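Local coordinates for protein PpBBE-like 1 D396N (Physcomitrella patens subsp. patens, PDB 6EO5) that probably oxidises cellobiose with a bicovalently attached FAD, as a berberine bridge enzyme-like oxidase of the vanillyl-alcohol oxidase type, at residues G22-F27 with F51-T56; K112-G117 with F213-V218; P221-K226 with E297-W302; K332-Y337 with Y411-W416. All blocks are in the same frame, centred on the assembly; numbering follows the deposited sequence.

Contact 1. Residues G22-F27 with F51-T56; sequences GARTAF and FVFPTT
Arg-24 lays its guanidinium flat on the ring of Phe-53, a stack with cation-pi character in which CZ of Arg-24 stands 3.7 Å from the centroid of the Phe-53 ring. The planes are tilted by only 22°; NH1 lies over the ring centre, while NH2 lies above the rim atom CD2 of Phe-53. A bend at chi3 (58°), after an extended start, folds NE of Arg-24 back toward Phe-53 CG. Next to the stack the backbones join: Phe-53 N donates to Arg-24 O at 2.9 Å, and Ala-26 and Phe-51 form an antiparallel hydrogen-bonded pair. Val-52 points to the other face of the sheet, where its CG2 meets Ala-23 CB at 3.6 Å. Glu-100 offers the Arg-24 charge a long, weak ion-pair partner. Strand 24-26 is outermost in a mixed four-stranded sheet of the FAD-binding region; strand 50-53 also pairs in parallel with strand 95-98, and helix 57-70 packs on Ala-23, Val-52 and Pro-54.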
loop_
_atom_site.group_PDB
_atom_site.type_symbol
_atom_site.label_atom_id
_atom_site.label_comp_id
_atom_site.label_asym_id
_atom_site.label_seq_id
_atom_site.Cartn_x
_atom_site.Cartn_y
_atom_site.Cartn_z
ATOM N N GLY A 22 20.929 -21.072 -10.651
ATOM C CA GLY A 22 19.921 -21.965 -11.171
ATOM C C GLY A 22 18.504 -21.438 -11.170
ATOM O O GLY A 22 17.593 -22.169 -11.580
ATOM N N ALA A 23 18.276 -20.206 -10.727
ATOM C CA ALA A 23 16.927 -19.671 -10.779
ATOM C C ALA A 23 16.520 -19.410 -12.226
ATOM O O ALA A 23 17.360 -19.220 -13.109
ATOM C CB ALA A 23 16.830 -18.386 -9.963
ATOM N N ARG A 24 15.211 -19.407 -12.463
ATOM C CA ARG A 24 14.697 -19.018 -13.771
ATOM C C ARG A 24 15.044 -17.560 -14.067
ATOM O O ARG A 24 15.075 -16.718 -13.162
ATOM C CB ARG A 24 13.186 -19.226 -13.812
ATOM C CG ARG A 24 12.506 -18.691 -15.052
ATOM C CD ARG A 24 11.067 -19.174 -15.110
ATOM N NE ARG A 24 10.282 -18.782 -13.937
ATOM C CZ ARG A 24 9.429 -17.759 -13.921
ATOM N NH1 ARG A 24 9.266 -17.024 -15.020
ATOM N NH2 ARG A 24 8.743 -17.467 -12.816
ATOM N N THR A 25 15.338 -17.261 -15.337
ATOM C CA THR A 25 15.655 -15.897 -15.743
ATOM C C THR A 25 14.941 -15.563 -17.043
ATOM O O THR A 25 14.410 -16.433 -17.733
ATOM C CB THR A 25 17.163 -15.666 -15.929
ATOM O OG1 THR A 25 17.652 -16.477 -17.006
ATOM C CG2 THR A 25 17.927 -15.966 -14.643
ATOM N N ALA A 26 14.929 -14.273 -17.364
ATOM C CA ALA A 26 14.463 -13.785 -18.655
ATOM C C ALA A 26 15.311 -12.583 -19.032
ATOM O O ALA A 26 15.548 -11.706 -18.195
ATOM C CB ALA A 26 12.979 -13.407 -18.621
ATOM N N PHE A 27 15.783 -12.551 -20.281
ATOM C CA PHE A 27 16.740 -11.540 -20.697
ATOM C C PHE A 27 16.212 -10.771 -21.905
ATOM O O PHE A 27 15.381 -11.291 -22.661
ATOM C CB PHE A 27 18.102 -12.172 -21.024
ATOM C CG PHE A 27 18.991 -12.338 -19.825
ATOM C CD1 PHE A 27 18.870 -13.445 -19.001
ATOM C CD2 PHE A 27 19.937 -11.376 -19.508
ATOM C CE1 PHE A 27 19.683 -13.598 -17.883
ATOM C CE2 PHE A 27 20.758 -11.521 -18.387
ATOM C CZ PHE A 27 20.629 -12.631 -17.575
ATOM N N PHE A 51 15.372 -10.300 -15.473
ATOM C CA PHE A 51 14.505 -10.778 -14.408
ATOM C C PHE A 51 15.047 -12.109 -13.916
ATOM O O PHE A 51 15.343 -12.993 -14.723
ATOM C CB PHE A 51 13.068 -10.960 -14.898
ATOM C CG PHE A 51 12.401 -9.689 -15.341
ATOM C CD1 PHE A 51 11.674 -8.925 -14.439
ATOM C CD2 PHE A 51 12.481 -9.270 -16.664
ATOM C CE1 PHE A 51 11.055 -7.767 -14.842
ATOM C CE2 PHE A 51 11.857 -8.107 -17.079
ATOM C CZ PHE A 51 11.145 -7.351 -16.170
ATOM N N VAL A 52 15.191 -12.248 -12.604
ATOM C CA VAL A 52 15.485 -13.528 -11.979
ATOM C C VAL A 52 14.344 -13.843 -11.023
ATOM O O VAL A 52 13.813 -12.946 -10.358
ATOM C CB VAL A 52 16.856 -13.528 -11.261
ATOM C CG1 VAL A 52 16.953 -12.401 -10.246
ATOM C CG2 VAL A 52 17.124 -14.876 -10.611
ATOM N N PHE A 53 13.942 -15.118 -10.979
ATOM C CA PHE A 53 12.770 -15.574 -10.238
ATOM C C PHE A 53 13.221 -16.568 -9.176
ATOM O O PHE A 53 13.092 -17.785 -9.366
ATOM C CB PHE A 53 11.743 -16.201 -11.174
ATOM C CG PHE A 53 11.200 -15.245 -12.202
ATOM C CD1 PHE A 53 11.927 -14.938 -13.341
ATOM C CD2 PHE A 53 9.956 -14.654 -12.033
ATOM C CE1 PHE A 53 11.423 -14.059 -14.288
ATOM C CE2 PHE A 53 9.452 -13.773 -12.978
ATOM C CZ PHE A 53 10.187 -13.478 -14.106
ATOM N N PRO A 54 13.762 -16.090 -8.053
ATOM C CA PRO A 54 14.226 -17.016 -7.016
ATOM C C PRO A 54 13.077 -17.836 -6.465
ATOM O O PRO A 54 11.956 -17.341 -6.313
ATOM C CB PRO A 54 14.805 -16.097 -5.934
ATOM C CG PRO A 54 14.979 -14.795 -6.566
ATOM C CD PRO A 54 13.981 -14.687 -7.674
ATOM N N THR A 55 13.377 -19.106 -6.180
ATOM C CA THR A 55 12.543 -19.947 -5.332
ATOM C C THR A 55 13.226 -20.340 -4.025
ATOM O O THR A 55 12.570 -20.949 -3.176
ATOM C CB THR A 55 12.112 -21.222 -6.078
ATOM O OG1 THR A 55 13.273 -21.978 -6.434
ATOM C CG2 THR A 55 11.354 -20.878 -7.344
ATOM N N THR A 56 14.509 -20.004 -3.836
ATOM C CA THR A 56 15.246 -20.331 -2.619
ATOM C C THR A 56 16.042 -19.122 -2.143
ATOM O O THR A 56 16.400 -18.238 -2.927
ATOM C CB THR A 56 16.228 -21.498 -2.816
ATOM O OG1 THR A 56 17.374 -21.048 -3.562
ATOM C CG2 THR A 56 15.563 -22.646 -3.554
#

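Contact 2. Residues K112-G117 with F213-V218; sequences KTAVVG and FRVHDV
Phe-213 sets CG anti to its carbonyl carbon (chi1 -72°), and Val-116 holds CG2 in the same relation to its own backbone; chi2 of Phe-213 then turns the CD2 edge of the ring toward the valine, Val-116 CG2 lying 3.7 Å from Phe-213 CD2. The contact is an antiparallel strand pair within the flavin-binding fold of the vanillyl-alcohol oxidase type, with strand 113-117 flanked by strands 105-108 and 207-217. Ala-114 and Phe-213 are its hydrogen-bonded pair, linked by two backbone bonds, one from Ala-114 N to Phe-213 O at 2.9 Å and its return from Phe-213 N to Ala-114 O. Ala-114 CB also rests on Val-215 CG1 at 3.8 Å, and both residues pack on Leu-129 of helix 122-133, whose Leu-125 reaches Val-116. Phe-211, Ile-137, Val-166 and Ile-170 also pack round the phenyl ring. An alanine in place of Phe-213 would probably open a gap between Val-116 and these residues, since the whole ring that touches the valine is gone. At the other end, Lys-112 and Thr-113 form a G1 beta bulge opposite Asn-108. The Lys-112 carbonyl there takes two donors: Val-215 N approaches Lys-112 O at 3.0 Å in a nearly straight bond (174°) from well above the carbonyl plane, and Arg-214 NH1 adds a weak one to Lys-112 O at 3.4 Å.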
loop_
_atom_site.group_PDB
_atom_site.type_symbol
_atom_site.label_atom_id
_atom_site.label_comp_id
_atom_site.label_asym_id
_atom_site.label_seq_id
_atom_site.Cartn_x
_atom_site.Cartn_y
_atom_site.Cartn_z
ATOM N N LYS A 112 -1.482 -17.135 17.475
ATOM C CA LYS A 112 -2.159 -16.098 16.694
ATOM C C LYS A 112 -1.172 -15.398 15.759
ATOM O O LYS A 112 -1.130 -14.170 15.659
ATOM C CB LYS A 112 -2.879 -15.095 17.602
ATOM C CG LYS A 112 -4.184 -15.595 18.170
ATOM C CD LYS A 112 -4.452 -14.970 19.546
ATOM C CE LYS A 112 -5.667 -15.610 20.252
ATOM N NZ LYS A 112 -5.555 -17.106 20.435
ATOM N N THR A 113 -0.354 -16.201 15.084
ATOM C CA THR A 113 0.614 -15.702 14.120
ATOM C C THR A 113 0.534 -16.538 12.849
ATOM O O THR A 113 -0.040 -17.631 12.836
ATOM C CB THR A 113 2.053 -15.733 14.667
ATOM O OG1 THR A 113 2.556 -17.079 14.645
ATOM C CG2 THR A 113 2.095 -15.206 16.094
ATOM N N ALA A 114 1.111 -16.004 11.773
ATOM C CA ALA A 114 1.209 -16.730 10.517
ATOM C C ALA A 114 2.525 -16.364 9.854
ATOM O O ALA A 114 3.059 -15.273 10.072
ATOM C CB ALA A 114 0.030 -16.427 9.583
ATOM N N VAL A 115 3.052 -17.288 9.053
ATOM C CA VAL A 115 4.262 -17.060 8.271
ATOM C C VAL A 115 3.845 -16.888 6.821
ATOM O O VAL A 115 3.143 -17.744 6.267
ATOM C CB VAL A 115 5.267 -18.210 8.417
ATOM C CG1 VAL A 115 6.411 -18.019 7.435
ATOM C CG2 VAL A 115 5.785 -18.274 9.831
ATOM N N VAL A 116 4.264 -15.783 6.206
ATOM C CA VAL A 116 3.885 -15.446 4.836
ATOM C C VAL A 116 5.150 -15.156 4.042
ATOM O O VAL A 116 6.001 -14.380 4.487
ATOM C CB VAL A 116 2.924 -14.242 4.793
ATOM C CG1 VAL A 116 2.485 -13.949 3.380
ATOM C CG2 VAL A 116 1.722 -14.513 5.662
ATOM N N GLY A 117 5.280 -15.792 2.879
ATOM C CA GLY A 117 6.404 -15.511 2.005
ATOM C C GLY A 117 6.208 -14.235 1.204
ATOM O O GLY A 117 5.090 -13.849 0.877
ATOM N N PHE A 213 3.411 -12.509 10.678
ATOM C CA PHE A 213 2.349 -11.563 11.000
ATOM C C PHE A 213 1.579 -11.986 12.240
ATOM O O PHE A 213 1.315 -13.173 12.445
ATOM C CB PHE A 213 1.359 -11.422 9.842
ATOM C CG PHE A 213 1.901 -10.668 8.672
ATOM C CD1 PHE A 213 2.093 -9.294 8.754
ATOM C CD2 PHE A 213 2.216 -11.322 7.491
ATOM C CE1 PHE A 213 2.584 -8.582 7.683
ATOM C CE2 PHE A 213 2.709 -10.617 6.410
ATOM C CZ PHE A 213 2.894 -9.241 6.505
ATOM N N ARG A 214 1.230 -11.002 13.065
ATOM C CA ARG A 214 0.138 -11.157 14.016
ATOM C C ARG A 214 -1.171 -11.216 13.237
ATOM O O ARG A 214 -1.392 -10.405 12.332
ATOM C CB ARG A 214 0.126 -9.989 15.003
ATOM C CG ARG A 214 -1.061 -9.966 15.938
ATOM C CD ARG A 214 -0.908 -11.046 17.015
ATOM N NE ARG A 214 0.271 -10.803 17.853
ATOM C CZ ARG A 214 0.993 -11.759 18.434
ATOM N NH1 ARG A 214 0.667 -13.034 18.249
ATOM N NH2 ARG A 214 2.048 -11.443 19.182
ATOM N N VAL A 215 -2.020 -12.195 13.547
ATOM C CA VAL A 215 -3.287 -12.367 12.841
ATOM C C VAL A 215 -4.434 -12.131 13.819
ATOM O O VAL A 215 -4.244 -12.089 15.034
ATOM C CB VAL A 215 -3.402 -13.740 12.152
ATOM C CG1 VAL A 215 -2.289 -13.900 11.116
ATOM C CG2 VAL A 215 -3.386 -14.879 13.171
ATOM N N HIS A 216 -5.638 -11.943 13.266
ATOM C CA HIS A 216 -6.806 -11.529 14.041
ATOM C C HIS A 216 -8.047 -12.332 13.663
ATOM O O HIS A 216 -8.305 -12.576 12.479
ATOM C CB HIS A 216 -7.090 -10.037 13.858
ATOM C CG HIS A 216 -5.903 -9.172 14.139
ATOM N ND1 HIS A 216 -5.695 -8.565 15.358
ATOM C CD2 HIS A 216 -4.841 -8.837 13.365
ATOM C CE1 HIS A 216 -4.565 -7.881 15.318
ATOM N NE2 HIS A 216 -4.027 -8.032 14.121
ATOM N N ASP A 217 -8.820 -12.716 14.688
ATOM C CA ASP A 217 -10.028 -13.503 14.490
ATOM C C ASP A 217 -11.117 -12.675 13.818
ATOM O O ASP A 217 -11.501 -11.610 14.316
ATOM C CB ASP A 217 -10.535 -14.037 15.830
ATOM C CG ASP A 217 -11.872 -14.765 15.701
ATOM O OD1 ASP A 217 -11.983 -15.725 14.888
ATOM O OD2 ASP A 217 -12.819 -14.360 16.401
ATOM N N VAL A 218 -11.637 -13.185 12.700
ATOM C CA VAL A 218 -12.728 -12.537 11.978
ATOM C C VAL A 218 -13.828 -13.554 11.682
ATOM O O VAL A 218 -14.414 -13.559 10.593
ATOM C CB VAL A 218 -12.222 -11.875 10.678
ATOM C CG1 VAL A 218 -11.593 -10.526 10.988
ATOM C CG2 VAL A 218 -11.225 -12.779 9.933
#

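Contact 3. Residues P221-K226 with E297-W302; sequences PVTHFK and EEELNW
The indole of Trp-302 receives Val-222 at its edge, with Val-222 CG1 near the ring plane and 4.1 Å from Trp-302 CE3. The side chain of Glu-299 lies alongside that of Pro-221, both pointing the same way, with Glu-299 OE2 3.6 Å from Pro-221 CB, while OE1 accepts from Lys-275 N. With CG anti to the backbone N (chi1 170°), the imidazole of His-224 turns from strand 297-300, and its NE2 is hydrogen-bonded to Glu-268; only its CB stays near Leu-300. The strands form one end of the seven-stranded antiparallel sheet that, in this family, probably belongs to the substrate-binding domain. Val-222 with Leu-300 and His-224 with Glu-298 are the hydrogen-bonded pairs, Leu-300 N reaching Val-222 O at 2.8 Å. Beyond Leu-300 the chain turns into helix 302-308, N-capped by Asn-301 through OD1 to Gln-304 N. Leu-305 of that helix folds back onto Val-222 and His-224, and Val-308 onto His-224 and Leu-300.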
loop_
_atom_site.group_PDB
_atom_site.type_symbol
_atom_site.label_atom_id
_atom_site.label_comp_id
_atom_site.label_asym_id
_atom_site.label_seq_id
_atom_site.Cartn_x
_atom_site.Cartn_y
_atom_site.Cartn_z
ATOM N N PRO A 221 -19.807 -12.437 12.186
ATOM C CA PRO A 221 -20.282 -11.704 11.010
ATOM C C PRO A 221 -19.798 -10.268 11.029
ATOM O O PRO A 221 -19.576 -9.679 12.087
ATOM C CB PRO A 221 -21.809 -11.760 11.141
ATOM C CG PRO A 221 -22.080 -12.897 12.094
ATOM C CD PRO A 221 -20.919 -12.935 13.023
ATOM N N VAL A 222 -19.658 -9.699 9.830
ATOM C CA VAL A 222 -19.329 -8.295 9.643
ATOM C C VAL A 222 -20.382 -7.681 8.728
ATOM O O VAL A 222 -21.218 -8.378 8.153
ATOM C CB VAL A 222 -17.913 -8.095 9.067
ATOM C CG1 VAL A 222 -16.883 -8.819 9.943
ATOM C CG2 VAL A 222 -17.852 -8.572 7.621
ATOM N N THR A 223 -20.334 -6.356 8.598
ATOM C CA THR A 223 -21.336 -5.608 7.851
ATOM C C THR A 223 -20.661 -4.616 6.913
ATOM O O THR A 223 -19.822 -3.808 7.332
ATOM C CB THR A 223 -22.292 -4.872 8.793
ATOM O OG1 THR A 223 -22.898 -5.816 9.679
ATOM C CG2 THR A 223 -23.375 -4.151 8.000
ATOM N N HIS A 224 -21.041 -4.676 5.647
ATOM C CA HIS A 224 -20.518 -3.803 4.615
ATOM C C HIS A 224 -21.575 -2.757 4.278
ATOM O O HIS A 224 -22.747 -3.094 4.093
ATOM C CB HIS A 224 -20.135 -4.626 3.381
ATOM C CG HIS A 224 -19.800 -3.797 2.185
ATOM N ND1 HIS A 224 -20.677 -3.617 1.137
ATOM C CD2 HIS A 224 -18.691 -3.086 1.875
ATOM C CE1 HIS A 224 -20.119 -2.833 0.231
ATOM N NE2 HIS A 224 -18.915 -2.496 0.655
ATOM N N PHE A 225 -21.173 -1.493 4.212
ATOM C CA PHE A 225 -22.096 -0.435 3.829
ATOM C C PHE A 225 -21.459 0.461 2.779
ATOM O O PHE A 225 -20.235 0.623 2.737
ATOM C CB PHE A 225 -22.544 0.407 5.030
ATOM C CG PHE A 225 -21.417 1.056 5.793
ATOM C CD1 PHE A 225 -20.769 0.369 6.812
ATOM C CD2 PHE A 225 -21.038 2.371 5.521
ATOM C CE1 PHE A 225 -19.752 0.968 7.538
ATOM C CE2 PHE A 225 -20.012 2.985 6.237
ATOM C CZ PHE A 225 -19.370 2.282 7.250
ATOM N N LYS A 226 -22.304 1.033 1.925
ATOM C CA LYS A 226 -21.849 1.993 0.933
ATOM C C LYS A 226 -23.016 2.902 0.580
ATOM O O LYS A 226 -24.100 2.424 0.226
ATOM C CB LYS A 226 -21.296 1.285 -0.303
ATOM C CG LYS A 226 -20.764 2.209 -1.390
ATOM C CD LYS A 226 -19.801 1.460 -2.303
ATOM C CE LYS A 226 -19.401 2.294 -3.512
ATOM N NZ LYS A 226 -18.307 1.645 -4.287
ATOM N N GLU A 297 -26.432 -1.996 2.548
ATOM C CA GLU A 297 -25.968 -2.466 3.851
ATOM C C GLU A 297 -26.208 -3.965 3.914
ATOM O O GLU A 297 -27.340 -4.415 3.742
ATOM C CB GLU A 297 -26.691 -1.757 5.002
ATOM C CG GLU A 297 -26.551 -0.233 5.001
ATOM C CD GLU A 297 -27.717 0.471 5.692
ATOM O OE1 GLU A 297 -28.748 -0.187 5.960
ATOM O OE2 GLU A 297 -27.614 1.688 5.955
ATOM N N GLU A 298 -25.156 -4.732 4.178
ATOM C CA GLU A 298 -25.151 -6.164 3.912
ATOM C C GLU A 298 -24.329 -6.883 4.968
ATOM O O GLU A 298 -23.147 -6.572 5.138
ATOM C CB GLU A 298 -24.557 -6.420 2.534
ATOM C CG GLU A 298 -24.701 -7.836 2.047
ATOM C CD GLU A 298 -24.042 -8.045 0.682
ATOM O OE1 GLU A 298 -23.414 -7.064 0.157
ATOM O OE2 GLU A 298 -24.162 -9.194 0.154
ATOM N N GLU A 299 -24.927 -7.847 5.669
ATOM C CA GLU A 299 -24.158 -8.653 6.611
ATOM C C GLU A 299 -23.520 -9.831 5.878
ATOM O O GLU A 299 -24.183 -10.510 5.086
ATOM C CB GLU A 299 -25.027 -9.134 7.768
ATOM C CG GLU A 299 -24.236 -9.841 8.860
ATOM C CD GLU A 299 -25.060 -10.092 10.118
ATOM O OE1 GLU A 299 -25.460 -9.106 10.787
ATOM O OE2 GLU A 299 -25.318 -11.277 10.430
ATOM N N LEU A 300 -22.229 -10.055 6.130
ATOM C CA LEU A 300 -21.412 -11.001 5.376
ATOM C C LEU A 300 -20.446 -11.696 6.322
ATOM O O LEU A 300 -20.254 -11.265 7.460
ATOM C CB LEU A 300 -20.595 -10.296 4.281
ATOM C CG LEU A 300 -21.319 -9.428 3.264
ATOM C CD1 LEU A 300 -20.321 -8.664 2.430
ATOM C CD2 LEU A 300 -22.173 -10.324 2.399
ATOM N N ASN A 301 -19.817 -12.771 5.844
ATOM C CA ASN A 301 -18.645 -13.282 6.535
ATOM C C ASN A 301 -17.406 -12.607 5.952
ATOM O O ASN A 301 -17.487 -11.844 4.980
ATOM C CB ASN A 301 -18.565 -14.809 6.456
ATOM C CG ASN A 301 -18.297 -15.332 5.056
ATOM O OD1 ASN A 301 -17.485 -14.789 4.299
ATOM N ND2 ASN A 301 -18.967 -16.424 4.710
ATOM N N TRP A 302 -16.237 -12.918 6.523
ATOM C CA TRP A 302 -15.045 -12.138 6.204
ATOM C C TRP A 302 -14.619 -12.321 4.746
ATOM O O TRP A 302 -14.326 -11.340 4.051
ATOM C CB TRP A 302 -13.902 -12.490 7.159
ATOM C CG TRP A 302 -12.695 -11.624 6.922
ATOM C CD1 TRP A 302 -11.500 -11.997 6.351
ATOM C CD2 TRP A 302 -12.584 -10.222 7.198
ATOM N NE1 TRP A 302 -10.649 -10.918 6.285
ATOM C CE2 TRP A 302 -11.289 -9.815 6.790
ATOM C CE3 TRP A 302 -13.448 -9.273 7.754
ATOM C CZ2 TRP A 302 -10.839 -8.500 6.929
ATOM C CZ3 TRP A 302 -12.995 -7.965 7.895
ATOM C CH2 TRP A 302 -11.703 -7.591 7.478
#

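Contact 4. Residues K332-Y337 with Y411-W416; sequences KAKSIY and YITRYW
Trp-416 NE1 donates to the backbone oxygen of Ser-335, with NE1 of Trp-416 and O of Ser-335 2.7 Å apart. The oxygen lies in the indole plane, whereas NE1 stands about 45° above the plane of the carbonyl. The five-membered ring is flanked on both faces: Ile-336 CD1 lies over one, off-centre and 3.7 Å from Trp-416 CE2, and Lys-334 NZ makes a cation-pi approach over the other, 4.9 Å from that ring's centroid. A bend at chi3 (68°) turns Lys-334 CE against Trp-416 CB, 3.5 Å away. Farther along, Lys-332 CG meets Ile-412 CG2 at 3.8 Å. Helix 405-420 thus packs on an outermost strand of the seven-stranded sheet, their local axes almost parallel. An alanine at Trp-416 would probably leave Ser-335 O without its indole donor and Lys-334 without its aromatic face. Lys-332 and Lys-334 both form salt bridges with Asp-433, and Lys-332 a further one with Glu-84, which probably offsets the two positive charges in this buried contact.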
loop_
_atom_site.group_PDB
_atom_site.type_symbol
_atom_site.label_atom_id
_atom_site.label_comp_id
_atom_site.label_asym_id
_atom_site.label_seq_id
_atom_site.Cartn_x
_atom_site.Cartn_y
_atom_site.Cartn_z
ATOM N N LYS A 332 -0.525 9.419 -12.905
ATOM C CA LYS A 332 0.278 10.045 -11.866
ATOM C C LYS A 332 -0.564 10.110 -10.596
ATOM O O LYS A 332 -1.734 10.505 -10.643
ATOM C CB LYS A 332 0.741 11.436 -12.292
ATOM C CG LYS A 332 1.419 12.237 -11.195
ATOM C CD LYS A 332 2.748 11.632 -10.795
ATOM C CE LYS A 332 3.349 12.423 -9.658
ATOM N NZ LYS A 332 4.542 11.751 -9.100
ATOM N N ALA A 333 0.019 9.696 -9.472
ATOM C CA ALA A 333 -0.657 9.717 -8.181
ATOM C C ALA A 333 0.121 10.573 -7.181
ATOM O O ALA A 333 1.356 10.619 -7.204
ATOM C CB ALA A 333 -0.840 8.296 -7.632
ATOM N N LYS A 334 -0.615 11.270 -6.313
ATOM C CA LYS A 334 -0.037 12.005 -5.192
ATOM C C LYS A 334 -0.882 11.732 -3.952
ATOM O O LYS A 334 -2.002 11.225 -4.046
ATOM C CB LYS A 334 0.035 13.510 -5.488
ATOM C CG LYS A 334 0.718 13.832 -6.813
ATOM C CD LYS A 334 0.781 15.320 -7.130
ATOM C CE LYS A 334 1.700 16.079 -6.197
ATOM N NZ LYS A 334 3.137 15.703 -6.353
ATOM N N SER A 335 -0.350 12.051 -2.773
ATOM C CA SER A 335 -1.135 11.878 -1.550
ATOM C C SER A 335 -0.786 12.975 -0.547
ATOM O O SER A 335 0.196 13.721 -0.715
ATOM C CB SER A 335 -0.924 10.488 -0.929
ATOM O OG SER A 335 0.288 10.420 -0.193
ATOM N N ILE A 336 -1.604 13.069 0.505
ATOM C CA ILE A 336 -1.396 14.053 1.565
ATOM C C ILE A 336 -2.160 13.592 2.794
ATOM O O ILE A 336 -3.096 12.801 2.695
ATOM C CB ILE A 336 -1.852 15.462 1.111
ATOM C CG1 ILE A 336 -0.966 16.544 1.735
ATOM C CG2 ILE A 336 -3.324 15.676 1.401
ATOM C CD1 ILE A 336 -1.193 17.897 1.147
ATOM N N TYR A 337 -1.759 14.089 3.966
ATOM C CA TYR A 337 -2.465 13.815 5.217
ATOM C C TYR A 337 -3.141 15.080 5.741
ATOM O O TYR A 337 -2.586 16.182 5.648
ATOM C CB TYR A 337 -1.517 13.255 6.286
ATOM C CG TYR A 337 -1.275 11.770 6.170
ATOM C CD1 TYR A 337 -2.251 10.840 6.580
ATOM C CD2 TYR A 337 -0.075 11.285 5.648
ATOM C CE1 TYR A 337 -2.026 9.453 6.462
ATOM C CE2 TYR A 337 0.158 9.917 5.520
ATOM C CZ TYR A 337 -0.813 9.009 5.926
ATOM O OH TYR A 337 -0.548 7.666 5.787
ATOM N N TYR A 411 -2.493 18.810 -13.750
ATOM C CA TYR A 411 -3.772 18.880 -13.057
ATOM C C TYR A 411 -3.665 18.326 -11.642
ATOM O O TYR A 411 -4.060 18.987 -10.676
ATOM C CB TYR A 411 -4.822 18.133 -13.869
ATOM C CG TYR A 411 -6.073 17.774 -13.124
ATOM C CD1 TYR A 411 -6.970 18.754 -12.713
ATOM C CD2 TYR A 411 -6.384 16.443 -12.860
ATOM C CE1 TYR A 411 -8.129 18.420 -12.041
ATOM C CE2 TYR A 411 -7.539 16.096 -12.193
ATOM C CZ TYR A 411 -8.406 17.090 -11.785
ATOM O OH TYR A 411 -9.553 16.749 -11.119
ATOM N N ILE A 412 -3.091 17.132 -11.490
ATOM C CA ILE A 412 -3.068 16.524 -10.165
ATOM C C ILE A 412 -2.032 17.188 -9.260
ATOM O O ILE A 412 -2.152 17.121 -8.026
ATOM C CB ILE A 412 -2.846 15.001 -10.271
ATOM C CG1 ILE A 412 -3.417 14.309 -9.042
ATOM C CG2 ILE A 412 -1.376 14.665 -10.452
ATOM C CD1 ILE A 412 -4.932 14.165 -9.063
ATOM N N THR A 413 -1.032 17.852 -9.838
ATOM C CA THR A 413 -0.060 18.574 -9.025
ATOM C C THR A 413 -0.601 19.928 -8.569
ATOM O O THR A 413 -0.353 20.349 -7.430
ATOM C CB THR A 413 1.240 18.738 -9.807
ATOM O OG1 THR A 413 1.798 17.437 -10.032
ATOM C CG2 THR A 413 2.231 19.598 -9.042
ATOM N N ARG A 414 -1.335 20.625 -9.441
ATOM C CA ARG A 414 -2.090 21.795 -9.006
ATOM C C ARG A 414 -3.012 21.439 -7.848
ATOM O O ARG A 414 -3.078 22.159 -6.842
ATOM C CB ARG A 414 -2.916 22.347 -10.162
ATOM C CG ARG A 414 -2.172 23.151 -11.176
ATOM C CD ARG A 414 -3.170 23.704 -12.171
ATOM N NE ARG A 414 -3.625 22.717 -13.156
ATOM C CZ ARG A 414 -3.197 22.680 -14.423
ATOM N NH1 ARG A 414 -2.308 23.593 -14.851
ATOM N NH2 ARG A 414 -3.662 21.741 -15.263
ATOM N N TYR A 415 -3.745 20.327 -7.985
ATOM C CA TYR A 415 -4.676 19.903 -6.950
ATOM C C TYR A 415 -3.959 19.690 -5.626
ATOM O O TYR A 415 -4.417 20.160 -4.575
ATOM C CB TYR A 415 -5.386 18.627 -7.399
ATOM C CG TYR A 415 -6.331 18.014 -6.366
ATOM C CD1 TYR A 415 -5.850 17.211 -5.326
ATOM C CD2 TYR A 415 -7.700 18.219 -6.444
ATOM C CE1 TYR A 415 -6.710 16.652 -4.388
ATOM C CE2 TYR A 415 -8.562 17.661 -5.518
ATOM C CZ TYR A 415 -8.069 16.882 -4.497
ATOM O OH TYR A 415 -8.936 16.330 -3.594
ATOM N N TRP A 416 -2.828 18.975 -5.655
ATOM C CA TRP A 416 -2.071 18.752 -4.427
ATOM C C TRP A 416 -1.665 20.071 -3.783
ATOM O O TRP A 416 -1.689 20.202 -2.555
ATOM C CB TRP A 416 -0.833 17.900 -4.709
ATOM C CG TRP A 416 -0.117 17.461 -3.461
ATOM C CD1 TRP A 416 -0.262 16.266 -2.815
ATOM C CD2 TRP A 416 0.845 18.216 -2.696
ATOM N NE1 TRP A 416 0.543 16.230 -1.700
ATOM C CE2 TRP A 416 1.237 17.409 -1.606
ATOM C CE3 TRP A 416 1.412 19.491 -2.832
ATOM C CZ2 TRP A 416 2.168 17.834 -0.652
ATOM C CZ3 TRP A 416 2.338 19.912 -1.885
ATOM C CH2 TRP A 416 2.702 19.085 -0.805
#

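How the contacts relate
The four contacts follow one another along the chain and each keep some distance from the flavin: the side chains of Pro-54, Val-116, Trp-302 and Ser-335 are about 9, 10, 12 and 10 Å from the FAD. Contacts 1 and 2 belong to separate sheets of the flavin-binding part, their nearest atoms about 10 Å apart. Contacts 2 and 3 meet directly where strand 207-217 gives way to strand 222-230, Val-218 CG2 packing 3.5 Å from Trp-302 CG. Contacts 3 and 4 involve the two outermost strands of a single sheet, with centres about 32 Å apart. Contact 4 lies across the chain's centre from contact 2, their centres about 34 Å apart.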